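Local coordinates for protein allantoicase (Saccharomyces cerevisiae, PDB 1O59) that hydrolyses allantoate to (S)-ureidoglycolate and urea, a step of purine breakdown that lets yeast use purines as a secondary nitrogen source, at residues N232-G237 with A260-G265; E148-F153 with F163-G168; G44-F49 with N59-T64. All coordinates share one frame; numbering follows the deposited sequence.

Interaction 1 of 3, residues N232-G237 with A260-G265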
loop_
_atom_site.group_PDB
_atom_site.type_symbol
_atom_site.label_atom_id
_atom_site.label_comp_id
_atom_site.label_asym_id
_atom_site.label_seq_id
_atom_site.Cartn_x
_atom_site.Cartn_y
_atom_site.Cartn_z
ATOM N N ASN A 232 2.290 1.719 6.622
ATOM C CA ASN A 232 3.568 1.104 6.844
ATOM C C ASN A 232 3.566 0.209 8.073
ATOM O O ASN A 232 4.464 -0.611 8.227
ATOM C CB ASN A 232 4.674 2.160 6.980
ATOM C CG ASN A 232 4.995 2.857 5.660
ATOM O OD1 ASN A 232 4.633 2.347 4.583
ATOM N ND2 ASN A 232 5.678 4.023 5.729
ATOM N N LEU A 233 2.584 0.368 8.953
ATOM C CA LEU A 233 2.522 -0.423 10.198
ATOM C C LEU A 233 2.325 -1.928 9.986
ATOM O O LEU A 233 2.598 -2.717 10.873
ATOM C CB LEU A 233 1.368 0.060 11.060
ATOM C CG LEU A 233 1.565 1.433 11.723
ATOM C CD1 LEU A 233 0.240 1.861 12.336
ATOM C CD2 LEU A 233 2.698 1.420 12.782
ATOM N N LEU A 234 1.807 -2.289 8.807
ATOM C CA LEU A 234 1.313 -3.606 8.535
ATOM C C LEU A 234 2.209 -4.325 7.529
ATOM O O LEU A 234 1.865 -5.399 7.020
ATOM C CB LEU A 234 -0.119 -3.471 7.995
ATOM C CG LEU A 234 -1.017 -2.434 8.681
ATOM C CD1 LEU A 234 -2.350 -2.306 8.001
ATOM C CD2 LEU A 234 -1.260 -2.756 10.165
ATOM N N LEU A 235 3.372 -3.755 7.245
ATOM C CA LEU A 235 4.212 -4.280 6.174
ATOM C C LEU A 235 5.071 -5.474 6.607
ATOM O O LEU A 235 5.320 -5.682 7.771
ATOM C CB LEU A 235 5.132 -3.173 5.637
ATOM C CG LEU A 235 4.423 -2.002 4.955
ATOM C CD1 LEU A 235 5.475 -0.999 4.524
ATOM C CD2 LEU A 235 3.602 -2.474 3.759
ATOM N N PRO A 236 5.586 -6.213 5.651
ATOM C CA PRO A 236 6.548 -7.246 5.978
ATOM C C PRO A 236 7.849 -6.624 6.493
ATOM O O PRO A 236 8.189 -5.476 6.121
ATOM C CB PRO A 236 6.803 -7.985 4.639
ATOM C CG PRO A 236 5.846 -7.414 3.628
ATOM C CD PRO A 236 5.353 -6.091 4.201
ATOM N N GLY A 237 8.565 -7.395 7.321
ATOM C CA GLY A 237 9.869 -7.013 7.794
ATOM C C GLY A 237 9.844 -5.937 8.842
ATOM O O GLY A 237 8.799 -5.415 9.231
ATOM N N ALA A 260 -3.869 5.442 15.358
ATOM C CA ALA A 260 -4.054 4.794 14.090
ATOM C C ALA A 260 -5.059 3.688 14.298
ATOM O O ALA A 260 -4.897 2.877 15.198
ATOM C CB ALA A 260 -2.721 4.226 13.606
ATOM N N VAL A 261 -6.113 3.681 13.483
ATOM C CA VAL A 261 -7.093 2.594 13.473
ATOM C C VAL A 261 -6.811 1.599 12.350
ATOM O O VAL A 261 -6.651 1.962 11.181
ATOM C CB VAL A 261 -8.528 3.084 13.319
ATOM C CG1 VAL A 261 -9.480 1.900 13.257
ATOM C CG2 VAL A 261 -8.921 3.991 14.477
ATOM N N ILE A 262 -6.793 0.318 12.730
ATOM C CA ILE A 262 -6.519 -0.741 11.782
ATOM C C ILE A 262 -7.665 -1.732 11.711
ATOM O O ILE A 262 -8.086 -2.250 12.729
ATOM C CB ILE A 262 -5.186 -1.385 12.147
ATOM C CG1 ILE A 262 -4.059 -0.402 11.780
ATOM C CG2 ILE A 262 -4.975 -2.711 11.403
ATOM C CD1 ILE A 262 -3.102 -0.251 12.888
ATOM N N GLN A 263 -8.203 -1.946 10.507
ATOM C CA GLN A 263 -9.111 -3.047 10.294
ATOM C C GLN A 263 -8.291 -4.309 10.103
ATOM O O GLN A 263 -7.430 -4.371 9.227
ATOM C CB GLN A 263 -9.988 -2.825 9.072
ATOM C CG GLN A 263 -11.054 -3.897 8.913
ATOM C CD GLN A 263 -12.220 -3.469 8.062
ATOM O OE1 GLN A 263 -12.654 -2.349 8.126
ATOM N NE2 GLN A 263 -12.737 -4.373 7.292
ATOM N N LEU A 264 -8.568 -5.297 10.945
ATOM C CA LEU A 264 -7.939 -6.599 10.890
ATOM C C LEU A 264 -8.424 -7.361 9.670
ATOM O O LEU A 264 -9.500 -7.081 9.130
ATOM C CB LEU A 264 -8.277 -7.402 12.147
ATOM C CG LEU A 264 -7.890 -6.803 13.515
ATOM C CD1 LEU A 264 -8.280 -7.762 14.677
ATOM C CD2 LEU A 264 -6.400 -6.458 13.567
ATOM N N GLY A 265 -7.624 -8.337 9.242
ATOM C CA GLY A 265 -7.924 -9.114 8.047
ATOM C C GLY A 265 -9.158 -9.967 8.200
ATOM O O GLY A 265 -9.743 -10.391 7.210
#
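Ile262 offers its CD1 end to Leu233 and both branches to Leu234, and this three-residue cluster is the tight part of the contact. Its CG2 methyl lies 3.9 Å from Leu234 CD2, and the same leucine methyl is 4.0 Å from Ile262 CG1; the two side chains run antiparallel alongside each other. Ile262 CD1 comes 4.0 Å from Leu233 CD1, the two chains meeting aslant. With CG1 anti to the carbonyl carbon (chi1 -72°) and chi2 turned to 132°, away from a staggered position, CD1 is carried in among both leucines. Beside it the single methyl of Ala260 reaches Leu233 CD1 at 4.0 Å. Ala260 and Ile262 lie two apart on strand 258-263 and face the leucines, while Val261 and Gln263 point to the other side. This alternation suits the β-sandwich of the second allantoicase repeat, of the galactose-binding-domain clan: the strand belongs to one sheet, and Leu233 and Leu234 of the loop rest on the face of the strand that carries Ala260 and Ile262. Strand 346-354 of the other sheet adds Ile350, which touches both Leu233 and Ile262, and Trp246 backs Leu233 and Ala260. The packing here is wholly apolar and no hydrogen bond joins the two segments. Past Leu234 the loop draws away from the strand and its character changes. Pro236 is partly exposed and Gly237 exposed, neither touching 260-265, and this end is held by polar bonds instead: Arg351 NH1 takes Leu235 O, and Arg349 NE takes Gly237 O.

Interaction 2 of 3, residues E148-F153 with F163-G168; sequences EIVEKF and FVRGNG
Val150 and Arg165 are the nearest pair of CA atoms across the contact, Val150 CA 6.8 Å from Arg165 CA, where strand 147-154 turns a corner through a classic β-bulge that sets both Ile149 and Val150 opposite Ile127. The polar half of the contact is built on the Ile149 carbonyl at this bulge. Arg165 NE donates to Ile149 O at 3.0 Å, the bond bent to 144° and the donor tilted out of the carbonyl plane, while NH2 of the same guanidinium adds a weak bond to Ile149 O at 3.4 Å. The side chain, bent at chi3 (83°), brings its NE edge to this oxygen and lets Arg165 NH1 reach back to Gly168 O, 2.8 Å away, in a straighter bond that lies in the guanidinium plane. Arg165 to Gly168 form a type I β-turn, so the arginine ties the turn that follows strand 160-164 to the bulged edge strand. These strands belong to different sheets of the first repeat's β-sandwich, and the contact joins the outermost strand 147-154 to the end of strand 160-164 in the other sheet. A leucine in place of Arg165 would probably cost the Ile149 carbonyl its guanidinium donors and the turn its side-chain bond to Gly168 O. The apolar half is made by the buried Phe153, Phe163 and Val150. Phe153 CZ comes 3.9 Å from Phe163 CE1, and the Phe153 ring passes its CE2 over one face of the Phe163 ring; the planes are inclined at 51° and the centroids 5.2 Å apart. Val150 CG2 touches Phe163 CE2 at 4.2 Å. Ile127 and Ile112 pack on Phe163, and Phe15 meets the Phe153 ring edge-to-face.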
loop_
_atom_site.group_PDB
_atom_site.type_symbol
_atom_site.label_atom_id
_atom_site.label_comp_id
_atom_site.label_asym_id
_atom_site.label_seq_id
_atom_site.Cartn_x
_atom_site.Cartn_y
_atom_site.Cartn_z
ATOM N N GLU A 148 -8.074 -7.520 -19.450
ATOM C CA GLU A 148 -8.159 -6.073 -19.233
ATOM C C GLU A 148 -9.093 -5.688 -18.073
ATOM O O GLU A 148 -10.241 -6.104 -17.987
ATOM C CB GLU A 148 -8.621 -5.366 -20.504
ATOM C CG GLU A 148 -8.555 -3.862 -20.382
ATOM C CD GLU A 148 -9.177 -3.166 -21.569
ATOM O OE1 GLU A 148 -8.407 -2.757 -22.448
ATOM O OE2 GLU A 148 -10.422 -3.013 -21.603
ATOM N N ILE A 149 -8.582 -4.865 -17.184
ATOM C CA ILE A 149 -9.359 -4.436 -16.026
ATOM C C ILE A 149 -9.491 -2.909 -15.946
ATOM O O ILE A 149 -10.418 -2.399 -15.298
ATOM C CB ILE A 149 -8.755 -5.012 -14.732
ATOM C CG1 ILE A 149 -7.302 -4.629 -14.588
ATOM C CG2 ILE A 149 -8.900 -6.525 -14.704
ATOM C CD1 ILE A 149 -6.820 -4.808 -13.204
ATOM N N VAL A 150 -8.596 -2.191 -16.628
ATOM C CA VAL A 150 -8.767 -0.768 -16.824
ATOM C C VAL A 150 -8.543 -0.429 -18.271
ATOM O O VAL A 150 -7.430 -0.555 -18.784
ATOM C CB VAL A 150 -7.826 0.030 -15.940
ATOM C CG1 VAL A 150 -8.015 1.525 -16.175
ATOM C CG2 VAL A 150 -8.043 -0.360 -14.449
ATOM N N GLU A 151 -9.627 -0.010 -18.916
ATOM C CA GLU A 151 -9.636 0.398 -20.310
ATOM C C GLU A 151 -8.723 1.591 -20.557
ATOM O O GLU A 151 -8.411 2.357 -19.649
ATOM C CB GLU A 151 -11.062 0.764 -20.751
ATOM C CG GLU A 151 -11.512 2.134 -20.222
ATOM C CD GLU A 151 -13.021 2.254 -19.968
ATOM O OE1 GLU A 151 -13.809 2.645 -20.911
ATOM O OE2 GLU A 151 -13.401 1.966 -18.785
ATOM N N LYS A 152 -8.341 1.739 -21.820
ATOM C CA LYS A 152 -7.406 2.755 -22.280
ATOM C C LYS A 152 -7.912 4.147 -21.915
ATOM O O LYS A 152 -9.049 4.497 -22.197
ATOM C CB LYS A 152 -7.228 2.614 -23.801
ATOM C CG LYS A 152 -6.082 3.397 -24.385
ATOM C CD LYS A 152 -6.259 3.625 -25.899
ATOM C CE LYS A 152 -5.142 3.004 -26.754
ATOM N NZ LYS A 152 -5.222 3.458 -28.208
ATOM N N PHE A 153 -7.073 4.930 -21.263
ATOM C CA PHE A 153 -7.422 6.300 -20.957
ATOM C C PHE A 153 -6.249 7.227 -21.143
ATOM O O PHE A 153 -5.099 6.852 -20.981
ATOM C CB PHE A 153 -7.990 6.428 -19.533
ATOM C CG PHE A 153 -6.991 6.113 -18.418
ATOM C CD1 PHE A 153 -6.117 7.088 -17.939
ATOM C CD2 PHE A 153 -6.967 4.846 -17.818
ATOM C CE1 PHE A 153 -5.230 6.790 -16.916
ATOM C CE2 PHE A 153 -6.110 4.545 -16.795
ATOM C CZ PHE A 153 -5.230 5.516 -16.336
ATOM N N PHE A 163 -7.728 7.026 -10.220
ATOM C CA PHE A 163 -8.869 6.360 -10.873
ATOM C C PHE A 163 -9.471 5.191 -10.055
ATOM O O PHE A 163 -8.790 4.484 -9.282
ATOM C CB PHE A 163 -8.513 5.919 -12.310
ATOM C CG PHE A 163 -7.321 5.024 -12.378
ATOM C CD1 PHE A 163 -6.041 5.564 -12.537
ATOM C CD2 PHE A 163 -7.475 3.637 -12.231
ATOM C CE1 PHE A 163 -4.916 4.732 -12.571
ATOM C CE2 PHE A 163 -6.385 2.786 -12.241
ATOM C CZ PHE A 163 -5.076 3.333 -12.416
ATOM N N VAL A 164 -10.777 5.040 -10.253
ATOM C CA VAL A 164 -11.552 3.934 -9.736
ATOM C C VAL A 164 -12.252 3.315 -10.934
ATOM O O VAL A 164 -12.768 4.022 -11.792
ATOM C CB VAL A 164 -12.619 4.446 -8.737
ATOM C CG1 VAL A 164 -13.498 3.298 -8.207
ATOM C CG2 VAL A 164 -11.943 5.213 -7.591
ATOM N N ARG A 165 -12.272 1.991 -10.984
ATOM C CA ARG A 165 -13.054 1.283 -11.997
ATOM C C ARG A 165 -14.529 1.593 -11.863
ATOM O O ARG A 165 -15.088 1.519 -10.765
ATOM C CB ARG A 165 -12.927 -0.225 -11.840
ATOM C CG ARG A 165 -11.543 -0.777 -11.848
ATOM C CD ARG A 165 -11.550 -2.239 -11.522
ATOM N NE ARG A 165 -11.846 -3.006 -12.712
ATOM C CZ ARG A 165 -12.982 -3.598 -12.999
ATOM N NH1 ARG A 165 -14.020 -3.593 -12.176
ATOM N NH2 ARG A 165 -13.067 -4.236 -14.145
ATOM N N GLY A 166 -15.176 1.868 -12.988
ATOM C CA GLY A 166 -16.616 2.083 -12.990
ATOM C C GLY A 166 -17.431 0.969 -12.339
ATOM O O GLY A 166 -18.466 1.233 -11.710
ATOM N N ASN A 167 -16.996 -0.281 -12.498
ATOM C CA ASN A 167 -17.774 -1.406 -11.981
ATOM C C ASN A 167 -17.335 -1.807 -10.593
ATOM O O ASN A 167 -17.772 -2.834 -10.086
ATOM C CB ASN A 167 -17.686 -2.600 -12.927
ATOM C CG ASN A 167 -18.483 -2.385 -14.217
ATOM O OD1 ASN A 167 -19.676 -2.023 -14.198
ATOM N ND2 ASN A 167 -17.819 -2.605 -15.350
ATOM N N GLY A 168 -16.456 -1.011 -9.980
ATOM C CA GLY A 168 -16.043 -1.262 -8.616
ATOM C C GLY A 168 -15.065 -2.407 -8.590
ATOM O O GLY A 168 -14.354 -2.616 -9.545
#

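Interaction 3 of 3, residues G44-F49 with N59-T64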
loop_
_atom_site.group_PDB
_atom_site.type_symbol
_atom_site.label_atom_id
_atom_site.label_comp_id
_atom_site.label_asym_id
_atom_site.label_seq_id
_atom_site.Cartn_x
_atom_site.Cartn_y
_atom_site.Cartn_z
ATOM N N GLY A 44 6.046 -6.019 -4.054
ATOM C CA GLY A 44 5.800 -5.928 -5.485
ATOM C C GLY A 44 7.096 -6.000 -6.283
ATOM O O GLY A 44 8.116 -5.444 -5.858
ATOM N N GLN A 45 7.058 -6.676 -7.428
ATOM C CA GLN A 45 8.245 -6.931 -8.232
ATOM C C GLN A 45 7.996 -6.756 -9.708
ATOM O O GLN A 45 7.032 -7.312 -10.252
ATOM C CB GLN A 45 8.698 -8.369 -8.055
ATOM C CG GLN A 45 9.811 -8.575 -7.065
ATOM C CD GLN A 45 9.729 -9.965 -6.419
ATOM O OE1 GLN A 45 9.382 -10.961 -7.095
ATOM N NE2 GLN A 45 10.014 -10.033 -5.107
ATOM N N VAL A 46 8.910 -6.054 -10.360
ATOM C CA VAL A 46 8.903 -5.997 -11.801
ATOM C C VAL A 46 9.487 -7.286 -12.360
ATOM O O VAL A 46 10.642 -7.614 -12.137
ATOM C CB VAL A 46 9.645 -4.759 -12.346
ATOM C CG1 VAL A 46 9.637 -4.774 -13.854
ATOM C CG2 VAL A 46 8.977 -3.471 -11.830
ATOM N N VAL A 47 8.652 -7.993 -13.112
ATOM C CA VAL A 47 8.981 -9.259 -13.737
ATOM C C VAL A 47 9.626 -9.016 -15.076
ATOM O O VAL A 47 10.623 -9.651 -15.419
ATOM C CB VAL A 47 7.713 -10.092 -14.010
ATOM C CG1 VAL A 47 8.062 -11.420 -14.758
ATOM C CG2 VAL A 47 6.945 -10.352 -12.728
ATOM N N SER A 48 9.025 -8.125 -15.855
ATOM C CA SER A 48 9.508 -7.876 -17.195
ATOM C C SER A 48 9.036 -6.571 -17.758
ATOM O O SER A 48 8.201 -5.914 -17.177
ATOM C CB SER A 48 9.057 -8.995 -18.128
ATOM O OG SER A 48 9.858 -8.978 -19.317
ATOM N N PHE A 49 9.571 -6.203 -18.919
ATOM C CA PHE A 49 9.194 -4.951 -19.551
ATOM C C PHE A 49 9.621 -5.045 -21.001
ATOM O O PHE A 49 10.479 -5.860 -21.364
ATOM C CB PHE A 49 9.846 -3.741 -18.826
ATOM C CG PHE A 49 11.313 -3.950 -18.543
ATOM C CD1 PHE A 49 12.274 -3.648 -19.512
ATOM C CD2 PHE A 49 11.733 -4.528 -17.342
ATOM C CE1 PHE A 49 13.622 -3.900 -19.281
ATOM C CE2 PHE A 49 13.085 -4.761 -17.102
ATOM C CZ PHE A 49 14.032 -4.457 -18.082
ATOM N N ASN A 59 11.318 1.947 -11.044
ATOM C CA ASN A 59 10.951 3.193 -10.369
ATOM C C ASN A 59 9.458 3.326 -10.122
ATOM O O ASN A 59 9.056 3.939 -9.136
ATOM C CB ASN A 59 11.462 4.421 -11.124
ATOM C CG ASN A 59 12.979 4.541 -11.113
ATOM O OD1 ASN A 59 13.594 4.775 -12.155
ATOM N ND2 ASN A 59 13.583 4.367 -9.955
ATOM N N LEU A 60 8.647 2.716 -10.979
ATOM C CA LEU A 60 7.178 2.871 -10.929
ATOM C C LEU A 60 6.561 2.497 -9.613
ATOM O O LEU A 60 5.540 3.079 -9.248
ATOM C CB LEU A 60 6.510 2.000 -11.983
ATOM C CG LEU A 60 6.807 2.305 -13.438
ATOM C CD1 LEU A 60 6.295 1.195 -14.327
ATOM C CD2 LEU A 60 6.171 3.607 -13.843
ATOM N N ILE A 61 7.145 1.510 -8.921
ATOM C CA ILE A 61 6.534 0.954 -7.691
ATOM C C ILE A 61 7.224 1.345 -6.392
ATOM O O ILE A 61 6.851 0.838 -5.301
ATOM C CB ILE A 61 6.408 -0.577 -7.738
ATOM C CG1 ILE A 61 7.754 -1.254 -7.972
ATOM C CG2 ILE A 61 5.442 -1.014 -8.831
ATOM C CD1 ILE A 61 7.672 -2.784 -7.793
ATOM N N GLN A 62 8.202 2.259 -6.490
ATOM C CA GLN A 62 8.927 2.700 -5.296
ATOM C C GLN A 62 8.003 3.492 -4.354
ATOM O O GLN A 62 7.131 4.232 -4.784
ATOM C CB GLN A 62 10.204 3.504 -5.658
ATOM C CG GLN A 62 11.217 2.684 -6.464
ATOM C CD GLN A 62 11.610 1.352 -5.753
ATOM O OE1 GLN A 62 12.081 1.372 -4.593
ATOM N NE2 GLN A 62 11.384 0.215 -6.426
ATOM N N PRO A 63 8.220 3.344 -3.062
ATOM C CA PRO A 63 7.384 4.000 -2.052
ATOM C C PRO A 63 7.465 5.531 -2.006
ATOM O O PRO A 63 6.540 6.195 -1.510
ATOM C CB PRO A 63 7.918 3.423 -0.740
ATOM C CG PRO A 63 9.232 2.854 -1.052
ATOM C CD PRO A 63 9.287 2.525 -2.470
ATOM N N THR A 64 8.567 6.069 -2.504
ATOM C CA THR A 64 8.850 7.493 -2.436
ATOM C C THR A 64 8.008 8.257 -3.445
ATOM O O THR A 64 7.514 7.700 -4.430
ATOM C CB THR A 64 10.316 7.720 -2.784
ATOM O OG1 THR A 64 10.635 6.954 -3.950
ATOM C CG2 THR A 64 11.241 7.110 -1.761
#
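Ile61 presses its terminal methyl against the peptide that joins Gly44 to Gln45, and nearly all of the contact passes through that one group. Its CD1 lies 3.3 Å from Gly44 O. The rest of the peptide is close too, with Gln45 N 4.0 Å from Ile61 CD1. The torsions give it this reach: CG1 sits between the backbone N and the carbonyl carbon (chi1 57°), and the chain then runs out extended, chi2 171°. Val46, the first side chain of strand 45-49 turned toward the loop, adds its CG2 methyl at 4.3 Å from Ile61 CD1. A CB at Gly44 would lie about 3.8 Å from Ile61 CD1; without one the methyl closes directly on the main chain. One layer further out, hydrogen bonds hold each segment. Gln62 N bonds Asn59 O at 3.2 Å, bending the loop just where Ile61 projects, and Ser40 holds Ile61 through its backbone and through its hydroxyl at Ile61 O. Strand 45-49 is an outermost strand of its five-stranded sheet in the first allantoicase repeat, paired with strand 94-99 by backbone bonds such as that of Gln45 with Lys99; Val96 of that strand touches both Val46 and Leu60, so it underlies strand and loop alike. No hydrogen bond runs from one segment to the other. With a methyl set against a carbonyl oxygen and a peptide, the attraction is mainly dispersion, with at most a slight electrostatic share, so the position of Ile61 probably depends more on the hydrogen bonds behind it than on a directional bond across the contact.

In the fold
Interactions 2 and 3 lie in the first allantoicase repeat and reach the same five-stranded sheet at its two outermost strands, 147-154 and 45-49; interaction 1 lies in the second repeat, on an inner strand of the corresponding sheet. The loops 59-64 and 232-237 hold comparable places in their repeats, but one rests on an edge strand and the other on an interior strand. Interaction 1 is buried and purely aliphatic, interaction 3 only partly buried and methyl against peptide, and interaction 2, buried too despite its edge strand, mixes aromatic packing with arginine-to-carbonyl bonds. Interactions 1 and 3 approach within about 6 Å at their nearest atoms without touching.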